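Local atomic coordinates of hdh assembly factor Kustc1130 (Kuenenia stuttgartiensis, PDB entry 6HIF), a protein that probably acts as an assembly factor for the hydrazine dehydrogenase complex, binding as a small all-beta subunit against the multiheme enzyme chains. Residues Y26-K32 with L91-N95; T42-G46 with T58-G62. All coordinates share one frame. Numbering follows the deposited sequence.

Contact 1: Y26-K32 with L91-N95; sequences YDVKPAK and LEEGN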
# COMPACT_ATOMS: atom_id res chain seq x y z
N TYR Y 26 30.08 19.26 -50.78
CA TYR Y 26 30.61 20.58 -50.36
C TYR Y 26 29.90 21.69 -51.15
O TYR Y 26 29.74 21.59 -52.36
CB TYR Y 26 32.13 20.64 -50.55
CG TYR Y 26 32.77 21.96 -50.20
CD1 TYR Y 26 33.08 22.28 -48.89
CD2 TYR Y 26 33.07 22.89 -51.19
CE1 TYR Y 26 33.68 23.48 -48.56
CE2 TYR Y 26 33.68 24.10 -50.88
CZ TYR Y 26 33.98 24.40 -49.56
OH TYR Y 26 34.58 25.58 -49.24
N ASP Y 27 29.47 22.73 -50.42
CA ASP Y 27 28.80 23.88 -51.01
C ASP Y 27 29.75 25.08 -51.01
O ASP Y 27 30.20 25.51 -49.96
CB ASP Y 27 27.52 24.22 -50.24
CG ASP Y 27 26.36 23.30 -50.58
OD1 ASP Y 27 26.00 23.23 -51.77
OD2 ASP Y 27 25.83 22.67 -49.65
N VAL Y 28 30.03 25.59 -52.21
CA VAL Y 28 30.80 26.81 -52.37
C VAL Y 28 29.87 27.97 -52.07
O VAL Y 28 28.91 28.21 -52.80
CB VAL Y 28 31.42 26.93 -53.78
CG1 VAL Y 28 32.12 28.26 -54.00
CG2 VAL Y 28 32.38 25.78 -54.09
N LYS Y 29 30.13 28.66 -50.95
CA LYS Y 29 29.30 29.77 -50.52
C LYS Y 29 29.49 30.94 -51.48
O LYS Y 29 30.60 31.45 -51.65
CB LYS Y 29 29.61 30.16 -49.07
CG LYS Y 29 28.57 31.06 -48.41
CD LYS Y 29 29.06 31.76 -47.16
CE LYS Y 29 28.08 32.79 -46.64
NZ LYS Y 29 28.64 33.54 -45.49
N PRO Y 30 28.42 31.40 -52.17
CA PRO Y 30 28.53 32.47 -53.16
C PRO Y 30 28.85 33.80 -52.49
O PRO Y 30 28.52 34.00 -51.33
CB PRO Y 30 27.15 32.50 -53.83
CG PRO Y 30 26.21 31.92 -52.79
CD PRO Y 30 27.04 30.92 -52.01
N ALA Y 31 29.51 34.69 -53.25
CA ALA Y 31 29.82 36.03 -52.79
C ALA Y 31 28.58 36.91 -52.94
O ALA Y 31 27.77 36.69 -53.84
CB ALA Y 31 30.99 36.59 -53.56
N LYS Y 32 28.43 37.88 -52.03
CA LYS Y 32 27.33 38.84 -52.09
C LYS Y 32 27.91 40.22 -52.37
O LYS Y 32 28.76 40.71 -51.63
CB LYS Y 32 26.50 38.81 -50.80
CG LYS Y 32 24.99 38.84 -51.00
CD LYS Y 32 24.20 38.80 -49.71
CE LYS Y 32 22.70 38.88 -49.91
NZ LYS Y 32 22.00 39.47 -48.74
N LEU Y 91 36.09 38.50 -56.60
CA LEU Y 91 35.37 37.97 -55.46
C LEU Y 91 35.80 36.54 -55.18
O LEU Y 91 35.88 35.72 -56.08
CB LEU Y 91 33.86 38.04 -55.74
CG LEU Y 91 33.26 39.44 -55.78
CD1 LEU Y 91 31.83 39.40 -56.29
CD2 LEU Y 91 33.33 40.11 -54.42
N GLU Y 92 36.08 36.27 -53.90
CA GLU Y 92 36.42 34.94 -53.42
C GLU Y 92 35.16 34.25 -52.92
O GLU Y 92 34.06 34.80 -53.04
CB GLU Y 92 37.45 35.04 -52.29
CG GLU Y 92 38.77 35.67 -52.71
CD GLU Y 92 39.62 34.78 -53.59
OE1 GLU Y 92 39.89 35.18 -54.74
OE2 GLU Y 92 40.02 33.69 -53.13
N GLU Y 93 35.32 33.06 -52.33
CA GLU Y 93 34.21 32.31 -51.79
C GLU Y 93 33.71 32.99 -50.52
O GLU Y 93 34.49 33.30 -49.62
CB GLU Y 93 34.65 30.87 -51.50
CG GLU Y 93 33.54 30.00 -50.93
CD GLU Y 93 33.97 28.63 -50.45
OE1 GLU Y 93 33.13 27.93 -49.85
OE2 GLU Y 93 35.15 28.26 -50.67
N GLY Y 94 32.39 33.23 -50.47
CA GLY Y 94 31.71 33.75 -49.30
C GLY Y 94 32.13 35.18 -48.94
O GLY Y 94 32.11 35.55 -47.77
N ASN Y 95 32.49 35.97 -49.96
CA ASN Y 95 32.86 37.36 -49.76
C ASN Y 95 31.60 38.21 -49.70
O ASN Y 95 30.61 37.91 -50.36
CB ASN Y 95 33.78 37.87 -50.88
CG ASN Y 95 35.23 37.48 -50.71
OD1 ASN Y 95 35.56 36.61 -49.91
ND2 ASN Y 95 36.11 38.12 -51.46

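Contact 2: T42-G46 with T58-G62; sequences TPIVG and TGNNG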
# COMPACT_ATOMS: atom_id res chain seq x y z
N THR Y 42 22.95 61.65 -53.72
CA THR Y 42 21.58 61.18 -53.85
C THR Y 42 21.56 59.88 -54.66
O THR Y 42 22.32 59.74 -55.61
CB THR Y 42 20.65 62.26 -54.41
OG1 THR Y 42 21.29 62.87 -55.53
CG2 THR Y 42 20.29 63.32 -53.40
N PRO Y 43 20.70 58.90 -54.29
CA PRO Y 43 20.58 57.65 -55.04
C PRO Y 43 19.97 57.85 -56.43
O PRO Y 43 19.04 58.64 -56.59
CB PRO Y 43 19.65 56.79 -54.18
CG PRO Y 43 18.86 57.78 -53.36
CD PRO Y 43 19.81 58.93 -53.12
N ILE Y 44 20.52 57.14 -57.42
CA ILE Y 44 20.01 57.19 -58.79
C ILE Y 44 18.93 56.12 -58.94
O ILE Y 44 19.19 54.94 -58.73
CB ILE Y 44 21.14 57.02 -59.82
CG1 ILE Y 44 22.31 57.97 -59.56
CG2 ILE Y 44 20.59 57.18 -61.23
CD1 ILE Y 44 23.52 57.72 -60.44
N VAL Y 45 17.72 56.56 -59.32
CA VAL Y 45 16.59 55.67 -59.52
C VAL Y 45 16.47 55.33 -61.00
O VAL Y 45 16.47 56.22 -61.85
CB VAL Y 45 15.28 56.30 -58.98
CG1 VAL Y 45 14.08 55.39 -59.20
CG2 VAL Y 45 15.40 56.70 -57.52
N GLY Y 46 16.38 54.03 -61.29
CA GLY Y 46 16.16 53.55 -62.65
C GLY Y 46 17.45 53.38 -63.44
O GLY Y 46 17.42 53.23 -64.66
N THR Y 58 17.82 49.74 -60.74
CA THR Y 58 17.76 50.21 -59.36
C THR Y 58 16.38 50.80 -59.04
O THR Y 58 15.78 51.47 -59.88
CB THR Y 58 18.82 51.28 -59.07
OG1 THR Y 58 18.53 52.45 -59.84
CG2 THR Y 58 20.24 50.81 -59.35
N GLY Y 59 15.92 50.54 -57.81
CA GLY Y 59 14.73 51.18 -57.27
C GLY Y 59 15.08 52.48 -56.56
O GLY Y 59 15.99 53.20 -56.99
N ASN Y 60 14.38 52.77 -55.46
CA ASN Y 60 14.56 54.00 -54.71
C ASN Y 60 15.90 53.98 -53.97
O ASN Y 60 16.47 55.03 -53.70
CB ASN Y 60 13.38 54.29 -53.78
CG ASN Y 60 12.10 54.61 -54.53
OD1 ASN Y 60 12.11 54.82 -55.74
ND2 ASN Y 60 10.99 54.65 -53.80
N ASN Y 61 16.38 52.77 -53.63
CA ASN Y 61 17.65 52.56 -52.95
C ASN Y 61 18.78 53.12 -53.79
O ASN Y 61 19.73 53.68 -53.26
CB ASN Y 61 18.02 51.08 -52.88
CG ASN Y 61 17.13 50.26 -51.97
OD1 ASN Y 61 15.90 50.26 -52.12
ND2 ASN Y 61 17.74 49.53 -51.05
N GLY Y 62 18.68 52.91 -55.11
CA GLY Y 62 19.83 53.04 -56.00
C GLY Y 62 20.83 51.91 -55.77
O GLY Y 62 21.98 52.01 -56.19

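Contact 1: Y26-K32 with L91-N95
The methyl group of A31 nestles against the L91-N95 segment: its CB lies 3.9 Å from L91 CB, 3.6 Å from E92 O and 4.1 Å from N95 CB. A small residue suits this buried spot, since the backbone traces come close, A31 CA standing 4.5 Å from N95 CA. Just beyond, K32 N donates to N95 O at 2.7 Å, while A31 CA makes a 3.2 Å CA-H...O contact with the same oxygen. Residues E92 to N95 form a type II beta turn, with G94 at its third position. The positive phi there is easy for glycine, and a CB would crowd CD of K29, the lysine whose aliphatic chain lies alongside. G94 N gives a weak bond to K29 O (2.8 Å). At the turn's second position, the extended side chain of E93 reaches back along the N-terminal arm. Its CG packs on V28 CG1 at 3.8 Å, and K29 N donates to E93 OE1 at 3.3 Å. Y26 OH lies 2.8 Å from E93 OE1 and 3.1 Å from E93 OE2, in weak hydrogen-bonding geometry. R311 of a hydrazine dehydrogenase chain is the stronger partner of Y26 and forms a salt bridge with E93, so this acid joins turn, arm and enzyme. K32 instead sends its ammonium to E174 of another hydrazine dehydrogenase chain, its side chain about 5 Å from a heme c. With K32 also backbone-bonded to L97, the arrangement is the start of a parallel strand pair, 31-39 beside 96-102, entered through a type II turn in a beta-sandwich.

Contact 2: T42-G46 with T58-G62
The turn between strands 54-57 and 63-68, bracketed by the disulfide C56-C64, packs against the chain as it leaves strand 42-43; it holds a type I beta turn from G59 to G62 and recalls the Thr-x-x-x-Gly loops of carboxypeptidase regulatory-like domains. T58 opens the segment and does most of the polar work. Its CB points toward the 42-46 segment, and T58 OG1 donates to I44 O at 2.8 Å; the I44 side chain is buried against L103 and A107. G46 N in turn gives a hydrogen bond to T58 O at 3.0 Å and a weak one to T58 OG1, also 3.0 Å. A threonine hydroxyl can donate and accept at once, which suits this place between two backbone groups. G59 follows: its carbonyl oxygen lies 3.6 Å from V45 CA in a CA-H...O contact and takes a weak bond from G62 N (3.3 Å), closing the turn. N60, at the exposed bend, touches V45 through its CA, 4.0 Å from V45 CG2. The CA-to-CB bond of N61 points away from 42-46, and its ND2 makes a weak hydrogen bond to the backbone O of K168 of a hydrazine dehydrogenase chain, while N61 O rests 3.2 Å from P43 CB. G62 ends the loop with positive phi; a CB there would collide with P43 CB and I44 N, so the bare backbone packs close, G62 CA meeting I44 O at 3.4 Å.

In the fold
Contacts 1 and 2 lie on opposite sides of the chain's centre, their own centres 27 Å apart and their nearest atoms about 11 Å apart. Strand 31-39 relates them: it begins in contact 1, and its antiparallel neighbour 42-43 follows directly and belongs to contact 2. Both segments of contact 2 fall between the two segments of contact 1 in sequence. Contact 1 pairs the beginning of the modelled chain with the connection from strand 83-91 to strand 96-102, passing from the antiparallel to the mixed sheet. Contact 2 embraces the connection from 54-57 to 63-68, which makes the same change of sheet. Both also meet hydrazine dehydrogenase chains, so enzyme chains are met on both sides of the chain's centre.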